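Local structure of choline binding protein PCPA (Streptococcus pneumoniae, 4CP6) at residues D400-K403 with S404-T408; E132-A135 with F136-E140. The protein is a choline-binding surface antigen of the pneumococcus built on leucine-rich repeats, and probably attaches to the cell wall through choline. All blocks are in the same frame, centred on the assembly; numbering follows the deposited sequence.

Contact 1 of 2, residues D400-K403 with S404-T408; sequences DVLK and SNLST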
ATOM      1  N   ASP A 400      24.921  15.785  30.959  1.00 13.59           N
ATOM      2  CA  ASP A 400      26.265  15.365  30.527  1.00 13.41           C
ATOM      3  C   ASP A 400      26.184  14.396  29.361  1.00 13.96           C
ATOM      4  O   ASP A 400      26.973  14.471  28.416  1.00 13.32           O
ATOM      5  CB  ASP A 400      27.050  14.700  31.675  1.00 15.38           C
ATOM      6  CG  ASP A 400      27.380  15.611  32.841  1.00 20.14           C
ATOM      7  OD1 ASP A 400      27.360  16.848  32.656  1.00 19.18           O
ATOM      8  OD2 ASP A 400      27.682  15.081  33.928  1.00 22.32           O
ATOM      9  N   VAL A 401      25.233  13.456  29.434  1.00 13.71           N
ATOM     10  CA  VAL A 401      25.052  12.495  28.337  1.00 13.11           C
ATOM     11  C   VAL A 401      24.654  13.246  27.049  1.00 14.83           C
ATOM     12  O   VAL A 401      25.239  13.013  25.966  1.00 14.27           O
ATOM     13  CB  VAL A 401      24.009  11.424  28.731  1.00 16.24           C
ATOM     14  CG1 VAL A 401      23.585  10.617  27.504  1.00 16.57           C
ATOM     15  CG2 VAL A 401      24.561  10.514  29.832  1.00 16.64           C
ATOM     16  N   LEU A 402      23.705  14.170  27.143  1.00 13.76           N
ATOM     17  CA  LEU A 402      23.338  14.957  25.952  1.00 13.54           C
ATOM     18  C   LEU A 402      24.498  15.774  25.407  1.00 16.55           C
ATOM     19  O   LEU A 402      24.764  15.716  24.207  1.00 15.03           O
ATOM     20  CB  LEU A 402      22.178  15.897  26.236  1.00 13.41           C
ATOM     21  CG  LEU A 402      20.807  15.278  26.320  1.00 16.66           C
ATOM     22  CD1 LEU A 402      19.797  16.321  26.746  1.00 17.06           C
ATOM     23  CD2 LEU A 402      20.371  14.666  24.944  1.00 16.42           C
ATOM     24  N   LYS A 403      25.224  16.518  26.268  1.00 15.59           N
ATOM     25  CA  LYS A 403      26.346  17.319  25.801  1.00 15.76           C
ATOM     26  C   LYS A 403      27.401  16.489  25.089  1.00 17.25           C
ATOM     27  O   LYS A 403      28.056  16.979  24.166  1.00 18.05           O
ATOM     28  CB  LYS A 403      27.030  18.025  26.970  1.00 19.69           C
ATOM     29  CG  LYS A 403      26.239  19.189  27.540  1.00 35.74           C
ATOM     30  CD  LYS A 403      26.878  19.722  28.824  1.00 49.11           C
ATOM     31  CE  LYS A 403      27.901  20.810  28.586  1.00 68.55           C
ATOM     32  NZ  LYS A 403      28.241  21.525  29.846  1.00 82.28           N
ATOM     33  N   SER A 404      27.602  15.247  25.556  1.00 13.21           N
ATOM     34  CA  SER A 404      28.623  14.395  24.991  1.00 12.67           C
ATOM     35  C   SER A 404      28.220  13.803  23.629  1.00 15.67           C
ATOM     36  O   SER A 404      29.091  13.449  22.834  1.00 15.94           O
ATOM     37  CB  SER A 404      28.934  13.271  25.963  1.00 15.41           C
ATOM     38  OG  SER A 404      29.979  12.465  25.463  1.00 17.95           O
ATOM     39  N   ASN A 405      26.910  13.701  23.345  1.00 12.29           N
ATOM     40  CA  ASN A 405      26.415  13.030  22.138  1.00 12.28           C
ATOM     41  C   ASN A 405      25.769  13.931  21.116  1.00 13.85           C
ATOM     42  O   ASN A 405      25.725  13.549  19.937  1.00 13.57           O
ATOM     43  CB  ASN A 405      25.467  11.907  22.535  1.00 11.42           C
ATOM     44  CG  ASN A 405      26.201  10.841  23.309  1.00 15.00           C
ATOM     45  OD1 ASN A 405      26.150  10.769  24.564  1.00 16.73           O
ATOM     46  ND2 ASN A 405      26.989  10.069  22.611  1.00 12.86           N
ATOM     47  N   LEU A 406      25.300  15.104  21.516  1.00 12.43           N
ATOM     48  CA  LEU A 406      24.647  16.020  20.580  1.00 11.87           C
ATOM     49  C   LEU A 406      25.611  16.627  19.591  1.00 13.85           C
ATOM     50  O   LEU A 406      26.672  17.130  19.991  1.00 13.84           O
ATOM     51  CB  LEU A 406      23.926  17.165  21.294  1.00 11.70           C
ATOM     52  CG  LEU A 406      22.614  16.840  21.977  1.00 13.25           C
ATOM     53  CD1 LEU A 406      22.206  17.987  22.867  1.00 14.15           C
ATOM     54  CD2 LEU A 406      21.510  16.535  20.933  1.00 12.83           C
ATOM     55  N   SER A 407      25.216  16.678  18.307  1.00 12.26           N
ATOM     56  CA  SER A 407      26.052  17.294  17.285  1.00 12.16           C
ATOM     57  C   SER A 407      25.955  18.813  17.336  1.00 16.55           C
ATOM     58  O   SER A 407      26.712  19.504  16.630  1.00 18.34           O
ATOM     59  CB  SER A 407      25.625  16.827  15.901  1.00 14.26           C
ATOM     60  OG  SER A 407      24.258  17.155  15.670  1.00 17.24           O
ATOM     61  N   THR A 408      24.996  19.323  18.121  1.00 12.73           N
ATOM     62  CA  THR A 408      24.746  20.756  18.280  1.00 11.40           C
ATOM     63  C   THR A 408      24.895  21.124  19.763  1.00 13.86           C
ATOM     64  O   THR A 408      24.744  20.271  20.646  1.00 14.29           O
ATOM     65  CB  THR A 408      23.328  21.070  17.748  1.00 12.43           C
ATOM     66  OG1 THR A 408      22.403  20.064  18.198  1.00 11.93           O
ATOM     67  CG2 THR A 408      23.294  21.111  16.219  1.00 13.43           C
TER
HETATM   68  O   HOH W   1      28.745  16.421  21.607  1.00 22.96           O

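Contact 2 of 2, residues E132-A135 with F136-E140; sequences EDRA and FDFSE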
ATOM      1  N   GLU A 132      -1.955 -12.715 -11.459  1.00  9.89           N
ATOM      2  CA  GLU A 132      -0.667 -12.753 -10.795  1.00  9.83           C
ATOM      3  C   GLU A 132      -0.041 -11.373 -10.645  1.00 11.24           C
ATOM      4  O   GLU A 132      -0.621 -10.359 -11.049  1.00 11.59           O
ATOM      5  CB  GLU A 132       0.259 -13.771 -11.476  1.00 11.23           C
ATOM      6  CG  GLU A 132      -0.114 -15.213 -11.107  1.00 11.71           C
ATOM      7  CD  GLU A 132       0.153 -15.585  -9.654  1.00 13.28           C
ATOM      8  OE1 GLU A 132       0.940 -14.869  -8.992  1.00 16.07           O
ATOM      9  OE2 GLU A 132      -0.377 -16.632  -9.208  1.00 16.18           O
ATOM     10  N   ASP A 133       1.130 -11.333  -9.992  1.00 10.35           N
ATOM     11  CA  ASP A 133       1.776 -10.107  -9.602  1.00 10.11           C
ATOM     12  C   ASP A 133       1.893  -9.090 -10.692  1.00 10.62           C
ATOM     13  O   ASP A 133       2.278  -9.424 -11.812  1.00 10.52           O
ATOM     14  CB  ASP A 133       3.166 -10.380  -9.025  1.00 10.96           C
ATOM     15  CG  ASP A 133       3.195 -11.339  -7.849  1.00 13.74           C
ATOM     16  OD1 ASP A 133       2.101 -11.700  -7.332  1.00 16.51           O
ATOM     17  OD2 ASP A 133       4.289 -11.596  -7.334  1.00 14.97           O
ATOM     18  N   ARG A 134       1.573  -7.839 -10.366  1.00  9.74           N
ATOM     19  CA  ARG A 134       1.782  -6.720 -11.299  1.00  9.54           C
ATOM     20  C   ARG A 134       1.108  -6.912 -12.653  1.00 11.22           C
ATOM     21  O   ARG A 134       1.565  -6.343 -13.664  1.00 11.73           O
ATOM     22  CB  ARG A 134       3.298  -6.412 -11.439  1.00 10.47           C
ATOM     23  CG  ARG A 134       3.873  -5.918 -10.125  1.00 11.47           C
ATOM     24  CD  ARG A 134       5.337  -5.513 -10.216  1.00 13.30           C
ATOM     25  NE  ARG A 134       5.799  -4.919  -8.950  1.00 18.31           N
ATOM     26  CZ  ARG A 134       5.626  -3.632  -8.617  1.00 28.56           C
ATOM     27  NH1 ARG A 134       5.042  -2.783  -9.470  1.00 22.08           N
ATOM     28  NH2 ARG A 134       6.053  -3.180  -7.438  1.00 29.53           N
ATOM     29  N   ALA A 135       0.017  -7.686 -12.699  1.00  9.34           N
ATOM     30  CA  ALA A 135      -0.622  -7.905 -14.001  1.00 10.21           C
ATOM     31  C   ALA A 135      -1.057  -6.623 -14.690  1.00 11.70           C
ATOM     32  O   ALA A 135      -0.987  -6.553 -15.928  1.00 11.23           O
ATOM     33  CB  ALA A 135      -1.800  -8.835 -13.850  1.00 11.08           C
ATOM     34  N   PHE A 136      -1.482  -5.614 -13.928  1.00 10.58           N
ATOM     35  CA  PHE A 136      -1.972  -4.355 -14.474  1.00  9.87           C
ATOM     36  C   PHE A 136      -1.240  -3.193 -13.836  1.00 12.15           C
ATOM     37  O   PHE A 136      -1.804  -2.095 -13.766  1.00 13.01           O
ATOM     38  CB  PHE A 136      -3.492  -4.225 -14.230  1.00 10.32           C
ATOM     39  CG  PHE A 136      -4.330  -5.257 -14.941  1.00 10.74           C
ATOM     40  CD1 PHE A 136      -4.760  -5.044 -16.242  1.00 13.59           C
ATOM     41  CD2 PHE A 136      -4.645  -6.472 -14.328  1.00 13.02           C
ATOM     42  CE1 PHE A 136      -5.547  -5.989 -16.902  1.00 15.60           C
ATOM     43  CE2 PHE A 136      -5.421  -7.427 -14.997  1.00 17.04           C
ATOM     44  CZ  PHE A 136      -5.841  -7.181 -16.287  1.00 15.15           C
ATOM     45  N   ASP A 137       0.040  -3.374 -13.426  1.00 10.41           N
ATOM     46  CA  ASP A 137       0.691  -2.229 -12.816  1.00 10.99           C
ATOM     47  C   ASP A 137       0.960  -1.134 -13.854  1.00 11.04           C
ATOM     48  O   ASP A 137       1.207  -1.423 -15.031  1.00 11.47           O
ATOM     49  CB  ASP A 137       1.931  -2.593 -11.990  1.00 12.36           C
ATOM     50  CG  ASP A 137       3.130  -3.083 -12.759  1.00 14.22           C
ATOM     51  OD1 ASP A 137       2.955  -3.569 -13.894  1.00 13.54           O
ATOM     52  OD2 ASP A 137       4.257  -2.982 -12.215  1.00 18.35           O
ATOM     53  N   PHE A 138       0.857   0.127 -13.437  1.00 10.99           N
ATOM     54  CA  PHE A 138       1.082   1.300 -14.302  1.00 11.16           C
ATOM     55  C   PHE A 138       0.085   1.333 -15.473  1.00 14.58           C
ATOM     56  O   PHE A 138       0.327   2.013 -16.476  1.00 14.36           O
ATOM     57  CB  PHE A 138       2.548   1.352 -14.803  1.00 11.61           C
ATOM     58  CG  PHE A 138       3.532   1.494 -13.662  1.00 11.48           C
ATOM     59  CD1 PHE A 138       3.828   2.748 -13.128  1.00 12.94           C
ATOM     60  CD2 PHE A 138       4.136   0.374 -13.097  1.00 12.72           C
ATOM     61  CE1 PHE A 138       4.735   2.880 -12.077  1.00 13.51           C
ATOM     62  CE2 PHE A 138       5.066   0.511 -12.056  1.00 14.85           C
ATOM     63  CZ  PHE A 138       5.330   1.754 -11.533  1.00 13.27           C
ATOM     64  N   SER A 139      -1.054   0.627 -15.351  1.00 11.89           N
ATOM     65  CA  SER A 139      -2.002   0.612 -16.454  1.00 11.21           C
ATOM     66  C   SER A 139      -2.816   1.913 -16.545  1.00 14.95           C
ATOM     67  O   SER A 139      -2.883   2.708 -15.579  1.00 14.14           O
ATOM     68  CB  SER A 139      -2.947  -0.576 -16.350  1.00 12.22           C
ATOM     69  OG  SER A 139      -4.007  -0.290 -15.454  1.00 13.73           O
ATOM     70  N   GLU A 140      -3.461   2.105 -17.710  1.00 12.65           N
ATOM     71  CA  GLU A 140      -4.363   3.243 -17.942  1.00 12.41           C
ATOM     72  C   GLU A 140      -5.827   2.812 -17.774  1.00 14.27           C
ATOM     73  O   GLU A 140      -6.743   3.526 -18.181  1.00 14.05           O
ATOM     74  CB  GLU A 140      -4.143   3.803 -19.347  1.00 13.60           C
ATOM     75  CG  GLU A 140      -2.709   4.257 -19.566  1.00 18.13           C
ATOM     76  CD  GLU A 140      -2.451   5.061 -20.823  1.00 36.30           C
ATOM     77  OE1 GLU A 140      -3.416   5.581 -21.427  1.00 39.30           O
ATOM     78  OE2 GLU A 140      -1.263   5.184 -21.192  1.00 33.48           O
TER

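Contact 1 of 2, residues D400-K403 with S404-T408
Leu402, in the last turn of helix 396-405, and Leu406, just past its end, line up on the same side of the chain: CD1 of Leu406 lies 4.0 Å from CB of Leu402. In Leu406 the chi1 of -75° sets CG beside its own backbone N, and since that N is bonded to Leu402 O, the branch comes down over the carbonyl, with CG 3.3 Å from Leu402 O. The oxygen is thus gripped and roofed at once. Leu406 N reaches it at 2.8 Å, almost in line with the C=O bond, while Asn405 N approaches at 3.1 Å from above the carbonyl plane, 63° out of it.

A second pair, Val401 and Asn405, meets at a slant. Val401 holds CG1 anti to its backbone N (chi1 167°), and CB of Asn405 packs 3.6 Å from Val401 O; the backbone bond from Asn405 N to that oxygen is weak. Next to it Ser404 N holds Asp400 O at 3.0 Å, and CB of Ser404 rests against the same oxygen.

Leu406 is the first residue to leave helical geometry. There a water donates to both Lys403 O and Leu406 O, 2.7 Å from each, bridging helix and loop. The inner face is apolar: Leu402 packs on Phe391 and Val393 of strand 390-393 and on Ile412, and Leu406 on Phe391 and Phe383. The chemistry implies an amphipathic last turn: Leu402 and Leu406 pack the helix end and the residue after it on strand 390-393 and its neighbours, while Leu402 O takes two backbone donors and a water serves Lys403 O where the helix ends.

Contact 2 of 2, residues E132-A135 with F136-E140
Arg134 and Asp137 face each other across the type I turn that runs between them, the buried Asp137 paired with the partly exposed Arg134. The arginine chain runs straight from CG to NE, carrying CB, CG and CD across the carboxylate at a slant, with CD 3.4 Å from Asp137 OD2. Its NH1 then closes a salt bridge to that oxygen at 2.9 Å, a fairly straight bond of 157°. The carboxylate sits at the guanidinium edge, its OD2 is met on the anti side, and the two planes stand 63° apart. With chi1 at 69°, Asp137 tucks its carboxylate between its own backbone N and carbonyl carbon, back over the turn; OD1 bonds to His113. The weak bond from Asp137 N to Arg134 O, 3.3 Å long, spans the turn beneath.

Ala135 works from the other side of the chain. Its CB lies 3.7 Å from CD2 of Phe136, and its carbonyl oxygen sits over one face of that ring.

The loop joins strand 130-131 to strand 143-146 and is sandwiched between equivalent coils: Phe136 stacks on Phe112 and meets Phe158 nearly parallel, Phe138 stacks on Phe160, and backbone bonds tie Ala135 to Phe112 and Phe136 to Ala157.

How the contacts relate
Contact 2 comes first along the chain, and contact 1 follows more than 250 residues later, near the end of the modelled chain. Their centres are about 50 Å apart and their nearest atoms about 36 Å, on opposite sides of the chain's centre, so they do not touch. No sheet is shared: residues 132-140 link strand 130-131 to strand 143-146 within the first leucine-rich repeat region, whereas residues 400-408 belong to the beta-alpha-beta unit of strand 390-393, helix 396-405 and strand 412-414. Thus 132-140 passes from one sheet to another by a run of turns, while the helix of 400-408 joins neighbouring strands of one parallel sheet, at separate places along the elongated repeat fold.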